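Local coordinates for FI20010p1 (Drosophila melanogaster, PDB 7CFB), which is a tudor-domain protein of the piRNA pathway that probably takes part in assembling the piRNA amplification complex for gene silencing, at residues Phe44-Val57 against His170-Asn184. Numbering follows the deposited sequence.
Sequences FPENTIVTAVLASV and HCFVNTYIKIRVHEN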
loop_
_atom_site.group_PDB
_atom_site.type_symbol
_atom_site.label_atom_id
_atom_site.label_comp_id
_atom_site.label_asym_id
_atom_site.label_seq_id
_atom_site.Cartn_x
_atom_site.Cartn_y
_atom_site.Cartn_z
ATOM N N PHE A 44 3.808 -10.652 -12.602
ATOM C CA PHE A 44 3.172 -11.922 -12.187
ATOM C C PHE A 44 2.675 -12.707 -13.407
ATOM O O PHE A 44 1.507 -12.745 -13.665
ATOM C CB PHE A 44 2.076 -11.615 -11.176
ATOM C CG PHE A 44 2.565 -10.904 -9.950
ATOM C CD1 PHE A 44 2.670 -9.537 -9.928
ATOM C CD2 PHE A 44 2.952 -11.603 -8.834
ATOM C CE1 PHE A 44 3.104 -8.881 -8.798
ATOM C CE2 PHE A 44 3.397 -10.946 -7.709
ATOM C CZ PHE A 44 3.472 -9.586 -7.695
ATOM N N PRO A 45 3.590 -13.326 -14.153
ATOM C CA PRO A 45 3.224 -14.079 -15.303
ATOM C C PRO A 45 2.422 -15.322 -14.936
ATOM O O PRO A 45 2.794 -16.049 -14.105
ATOM C CB PRO A 45 4.534 -14.532 -15.942
ATOM C CG PRO A 45 5.618 -13.872 -15.168
ATOM C CD PRO A 45 4.999 -13.306 -13.920
ATOM N N GLU A 46 1.400 -15.573 -15.731
ATOM C CA GLU A 46 0.523 -16.759 -15.608
ATOM C C GLU A 46 1.339 -18.035 -15.859
ATOM O O GLU A 46 2.250 -17.996 -16.649
ATOM C CB GLU A 46 -0.542 -16.726 -16.701
ATOM C CG GLU A 46 -1.805 -15.989 -16.357
ATOM C CD GLU A 46 -2.864 -15.923 -17.435
ATOM O OE1 GLU A 46 -3.916 -15.384 -17.166
ATOM O OE2 GLU A 46 -2.603 -16.386 -18.539
ATOM N N ASN A 47 0.934 -19.121 -15.221
ATOM C CA ASN A 47 1.516 -20.481 -15.336
ATOM C C ASN A 47 2.957 -20.508 -14.863
ATOM O O ASN A 47 3.730 -21.193 -15.438
ATOM C CB ASN A 47 1.322 -21.045 -16.738
ATOM C CG ASN A 47 -0.140 -21.096 -17.096
ATOM O OD1 ASN A 47 -0.929 -21.682 -16.385
ATOM N ND2 ASN A 47 -0.502 -20.440 -18.168
ATOM N N THR A 48 3.237 -19.776 -13.807
ATOM C CA THR A 48 4.608 -19.653 -13.289
ATOM C C THR A 48 4.564 -19.561 -11.761
ATOM O O THR A 48 3.516 -19.278 -11.236
ATOM C CB THR A 48 5.154 -18.416 -13.997
ATOM O OG1 THR A 48 6.059 -18.719 -15.047
ATOM C CG2 THR A 48 5.584 -17.293 -13.095
ATOM N N ILE A 49 5.671 -19.843 -11.095
ATOM C CA ILE A 49 5.735 -19.639 -9.630
ATOM C C ILE A 49 6.584 -18.390 -9.425
ATOM O O ILE A 49 7.648 -18.355 -9.973
ATOM C CB ILE A 49 6.340 -20.848 -8.911
ATOM C CG1 ILE A 49 5.589 -22.136 -9.226
ATOM C CG2 ILE A 49 6.406 -20.603 -7.425
ATOM C CD1 ILE A 49 6.230 -23.334 -8.655
ATOM N N VAL A 50 6.100 -17.427 -8.659
ATOM C CA VAL A 50 6.854 -16.169 -8.438
ATOM C C VAL A 50 7.014 -15.896 -6.944
ATOM O O VAL A 50 6.173 -16.315 -6.165
ATOM C CB VAL A 50 6.208 -14.977 -9.169
ATOM C CG1 VAL A 50 5.344 -15.401 -10.333
ATOM C CG2 VAL A 50 5.413 -14.104 -8.238
ATOM N N THR A 51 8.093 -15.215 -6.603
ATOM C CA THR A 51 8.392 -14.781 -5.233
ATOM C C THR A 51 7.859 -13.357 -5.062
ATOM O O THR A 51 8.150 -12.499 -5.893
ATOM C CB THR A 51 9.895 -14.847 -4.969
ATOM O OG1 THR A 51 10.341 -16.138 -5.356
ATOM C CG2 THR A 51 10.246 -14.605 -3.521
ATOM N N ALA A 52 7.038 -13.161 -4.043
ATOM C CA ALA A 52 6.472 -11.838 -3.743
ATOM C C ALA A 52 6.188 -11.737 -2.252
ATOM O O ALA A 52 6.040 -12.731 -1.614
ATOM C CB ALA A 52 5.220 -11.624 -4.525
ATOM N N VAL A 53 6.198 -10.520 -1.758
ATOM C CA VAL A 53 5.835 -10.214 -0.355
ATOM C C VAL A 53 4.323 -10.303 -0.233
ATOM O O VAL A 53 3.668 -9.803 -1.089
ATOM C CB VAL A 53 6.303 -8.807 0.021
ATOM C CG1 VAL A 53 5.788 -8.399 1.375
ATOM C CG2 VAL A 53 7.803 -8.685 -0.054
ATOM N N LEU A 54 3.826 -10.929 0.821
ATOM C CA LEU A 54 2.375 -10.937 1.072
ATOM C C LEU A 54 2.125 -9.590 1.740
ATOM O O LEU A 54 2.425 -9.450 2.895
ATOM C CB LEU A 54 2.037 -12.108 1.993
ATOM C CG LEU A 54 0.586 -12.193 2.444
ATOM C CD1 LEU A 54 -0.336 -12.150 1.267
ATOM C CD2 LEU A 54 0.328 -13.431 3.263
ATOM N N ALA A 55 1.668 -8.621 0.962
ATOM C CA ALA A 55 1.495 -7.237 1.439
ATOM C C ALA A 55 0.452 -7.139 2.546
ATOM O O ALA A 55 0.734 -6.561 3.536
ATOM C CB ALA A 55 1.139 -6.372 0.276
ATOM N N SER A 56 -0.692 -7.750 2.349
ATOM C CA SER A 56 -1.765 -7.694 3.354
ATOM C C SER A 56 -2.753 -8.816 3.083
ATOM O O SER A 56 -2.821 -9.298 1.971
ATOM C CB SER A 56 -2.461 -6.369 3.350
ATOM O OG SER A 56 -3.002 -6.073 2.097
ATOM N N VAL A 57 -3.463 -9.227 4.102
ATOM C CA VAL A 57 -4.506 -10.253 3.889
ATOM C C VAL A 57 -5.749 -9.602 4.460
ATOM O O VAL A 57 -5.733 -9.273 5.610
ATOM C CB VAL A 57 -4.111 -11.566 4.572
ATOM C CG1 VAL A 57 -5.306 -12.426 4.908
ATOM C CG2 VAL A 57 -3.125 -12.333 3.727
ATOM N N HIS A 170 -2.657 -14.838 7.019
ATOM C CA HIS A 170 -2.595 -13.511 7.669
ATOM C C HIS A 170 -1.353 -13.375 8.546
ATOM O O HIS A 170 -0.840 -12.292 8.612
ATOM C CB HIS A 170 -3.870 -13.227 8.458
ATOM C CG HIS A 170 -3.888 -11.839 8.975
ATOM N ND1 HIS A 170 -3.183 -11.462 10.072
ATOM C CD2 HIS A 170 -4.471 -10.724 8.511
ATOM C CE1 HIS A 170 -3.346 -10.184 10.280
ATOM N NE2 HIS A 170 -4.128 -9.712 9.350
ATOM N N CYS A 171 -0.872 -14.474 9.136
ATOM C CA CYS A 171 0.335 -14.427 10.010
ATOM C C CYS A 171 1.603 -14.236 9.166
ATOM O O CYS A 171 2.612 -13.753 9.717
ATOM C CB CYS A 171 0.457 -15.705 10.832
ATOM S SG CYS A 171 -1.127 -16.542 11.103
ATOM N N PHE A 172 1.542 -14.605 7.882
ATOM C CA PHE A 172 2.682 -14.499 6.937
ATOM C C PHE A 172 2.729 -13.149 6.219
ATOM O O PHE A 172 3.483 -13.016 5.278
ATOM C CB PHE A 172 2.700 -15.691 5.989
ATOM C CG PHE A 172 3.149 -16.928 6.696
ATOM C CD1 PHE A 172 4.374 -16.953 7.333
ATOM C CD2 PHE A 172 2.310 -18.012 6.836
ATOM C CE1 PHE A 172 4.794 -18.073 8.023
ATOM C CE2 PHE A 172 2.731 -19.124 7.540
ATOM C CZ PHE A 172 3.966 -19.155 8.127
ATOM N N VAL A 173 1.942 -12.171 6.658
ATOM C CA VAL A 173 1.991 -10.806 6.059
ATOM C C VAL A 173 3.376 -10.204 6.335
ATOM O O VAL A 173 3.927 -10.443 7.397
ATOM C CB VAL A 173 0.832 -9.923 6.556
ATOM C CG1 VAL A 173 0.981 -8.459 6.208
ATOM C CG2 VAL A 173 -0.496 -10.397 6.032
ATOM N N ASN A 174 3.914 -9.477 5.364
ATOM C CA ASN A 174 5.248 -8.837 5.404
ATOM C C ASN A 174 6.341 -9.900 5.386
ATOM O O ASN A 174 7.348 -9.667 5.958
ATOM C CB ASN A 174 5.405 -7.769 6.488
ATOM C CG ASN A 174 4.551 -6.551 6.250
ATOM O OD1 ASN A 174 4.593 -5.973 5.181
ATOM N ND2 ASN A 174 3.782 -6.158 7.243
ATOM N N THR A 175 6.082 -11.039 4.763
ATOM C CA THR A 175 7.115 -12.067 4.534
ATOM C C THR A 175 7.111 -12.428 3.049
ATOM O O THR A 175 6.116 -12.177 2.392
ATOM C CB THR A 175 6.930 -13.319 5.393
ATOM O OG1 THR A 175 5.782 -14.015 4.947
ATOM C CG2 THR A 175 6.820 -13.022 6.869
ATOM N N TYR A 176 8.222 -12.947 2.551
ATOM C CA TYR A 176 8.290 -13.405 1.150
ATOM C C TYR A 176 7.639 -14.780 1.037
ATOM O O TYR A 176 7.905 -15.627 1.847
ATOM C CB TYR A 176 9.723 -13.431 0.627
ATOM C CG TYR A 176 10.309 -12.087 0.322
ATOM C CD1 TYR A 176 10.163 -11.514 -0.920
ATOM C CD2 TYR A 176 11.012 -11.392 1.275
ATOM C CE1 TYR A 176 10.690 -10.273 -1.199
ATOM C CE2 TYR A 176 11.552 -10.156 1.012
ATOM C CZ TYR A 176 11.397 -9.598 -0.230
ATOM O OH TYR A 176 11.927 -8.383 -0.483
ATOM N N ILE A 177 6.794 -14.953 0.036
ATOM C CA ILE A 177 6.127 -16.249 -0.246
ATOM C C ILE A 177 6.306 -16.596 -1.719
ATOM O O ILE A 177 6.773 -15.763 -2.471
ATOM C CB ILE A 177 4.634 -16.225 0.118
ATOM C CG1 ILE A 177 3.824 -15.247 -0.722
ATOM C CG2 ILE A 177 4.431 -15.998 1.592
ATOM C CD1 ILE A 177 2.347 -15.444 -0.600
ATOM N N LYS A 178 5.985 -17.829 -2.075
ATOM C CA LYS A 178 5.993 -18.240 -3.493
ATOM C C LYS A 178 4.554 -18.567 -3.868
ATOM O O LYS A 178 3.924 -19.253 -3.117
ATOM C CB LYS A 178 6.959 -19.393 -3.760
ATOM C CG LYS A 178 8.384 -19.187 -3.274
ATOM C CD LYS A 178 9.339 -20.252 -3.729
ATOM C CE LYS A 178 10.744 -20.054 -3.196
ATOM N NZ LYS A 178 11.292 -18.703 -3.473
ATOM N N ILE A 179 4.074 -18.029 -4.973
ATOM C CA ILE A 179 2.675 -18.260 -5.412
ATOM C C ILE A 179 2.660 -18.829 -6.828
ATOM O O ILE A 179 3.439 -18.380 -7.622
ATOM C CB ILE A 179 1.853 -16.959 -5.354
ATOM C CG1 ILE A 179 2.544 -15.825 -6.099
ATOM C CG2 ILE A 179 1.501 -16.567 -3.928
ATOM C CD1 ILE A 179 1.627 -14.753 -6.532
ATOM N N ARG A 180 1.820 -19.829 -7.061
ATOM C CA ARG A 180 1.600 -20.330 -8.432
ATOM C C ARG A 180 0.518 -19.432 -9.011
ATOM O O ARG A 180 -0.566 -19.458 -8.504
ATOM C CB ARG A 180 1.087 -21.765 -8.523
ATOM C CG ARG A 180 1.578 -22.707 -7.450
ATOM C CD ARG A 180 1.131 -24.114 -7.756
ATOM N NE ARG A 180 1.986 -25.047 -7.061
ATOM C CZ ARG A 180 2.928 -25.748 -7.642
ATOM N NH1 ARG A 180 3.100 -25.642 -8.937
ATOM N NH2 ARG A 180 3.664 -26.570 -6.935
ATOM N N VAL A 181 0.826 -18.712 -10.065
ATOM C CA VAL A 181 -0.153 -17.783 -10.667
ATOM C C VAL A 181 -1.077 -18.556 -11.609
ATOM O O VAL A 181 -0.620 -19.012 -12.606
ATOM C CB VAL A 181 0.622 -16.671 -11.384
ATOM C CG1 VAL A 181 -0.257 -15.567 -11.901
ATOM C CG2 VAL A 181 1.728 -16.134 -10.515
ATOM N N HIS A 182 -2.300 -18.815 -11.186
ATOM C CA HIS A 182 -3.300 -19.465 -12.064
ATOM C C HIS A 182 -3.793 -18.492 -13.127
ATOM O O HIS A 182 -3.902 -18.875 -14.250
ATOM C CB HIS A 182 -4.494 -19.979 -11.262
ATOM C CG HIS A 182 -4.235 -21.184 -10.429
ATOM N ND1 HIS A 182 -3.185 -21.270 -9.569
ATOM C CD2 HIS A 182 -4.921 -22.329 -10.290
ATOM C CE1 HIS A 182 -3.205 -22.420 -8.965
ATOM N NE2 HIS A 182 -4.254 -23.076 -9.390
ATOM N N GLU A 183 -4.173 -17.289 -12.734
ATOM C CA GLU A 183 -4.672 -16.338 -13.733
ATOM C C GLU A 183 -4.152 -14.944 -13.444
ATOM O O GLU A 183 -4.037 -14.568 -12.312
ATOM C CB GLU A 183 -6.191 -16.209 -13.708
ATOM C CG GLU A 183 -6.923 -17.509 -13.863
ATOM C CD GLU A 183 -8.410 -17.434 -13.598
ATOM O OE1 GLU A 183 -9.026 -16.430 -13.959
ATOM O OE2 GLU A 183 -8.926 -18.374 -13.039
ATOM N N ASN A 184 -3.873 -14.233 -14.510
ATOM C CA ASN A 184 -3.481 -12.822 -14.451
ATOM C C ASN A 184 -4.351 -12.130 -15.475
ATOM O O ASN A 184 -4.008 -12.125 -16.616
ATOM C CB ASN A 184 -1.983 -12.620 -14.631
ATOM C CG ASN A 184 -1.568 -11.176 -14.515
ATOM O OD1 ASN A 184 -2.375 -10.293 -14.695
ATOM N ND2 ASN A 184 -0.314 -10.938 -14.208
HETATM O O HOH W 1 2.790 -4.775 3.481
#
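The antiparallel pairing of strands 49-57 and 176-184 brings together the first and last strands of a five-stranded sheet in the extended tudor (eTud1) region. Val50 with Ile179 and Ala52 with Ile177 are the hydrogen-bonded pairs, Ala52 N reaching Ile177 O at 3.1 Å and Ile177 N returning to Ala52 O at 2.9 Å. On the face bearing Thr51, Val53 and Tyr176, Val53 CG2 sits over the phenol ring, 3.7 Å from its centroid, in a CH-pi contact. The ring gets there because Tyr176 CG stands anti to its own carbonyl carbon (chi1 -74°). With an alanine at this position, Val53 CG2 would probably lose its aromatic cover and a gap would open beside helix 215-228, whose Asp217 also touches Tyr176. On the face bearing Val50, Ala52, Ile177 and Ile179 the contacts are apolar: Ile179 CD1 approaches the Phe44 ring obliquely. Val50 CG1 also meets Val181 CG2 at 3.7 Å. Where strand 176-184 ends, Asn184 ND2 donates to Phe44 O at 2.6 Å and also bonds Met41 O. The backbone N of Asn184 takes the anti lone pair of Glu46 OE1, almost straight at 174°. Asn184 thus ties residues 44-46 to the sheet, while the backbone ladder holds the middle, with apolar side chains packed on it.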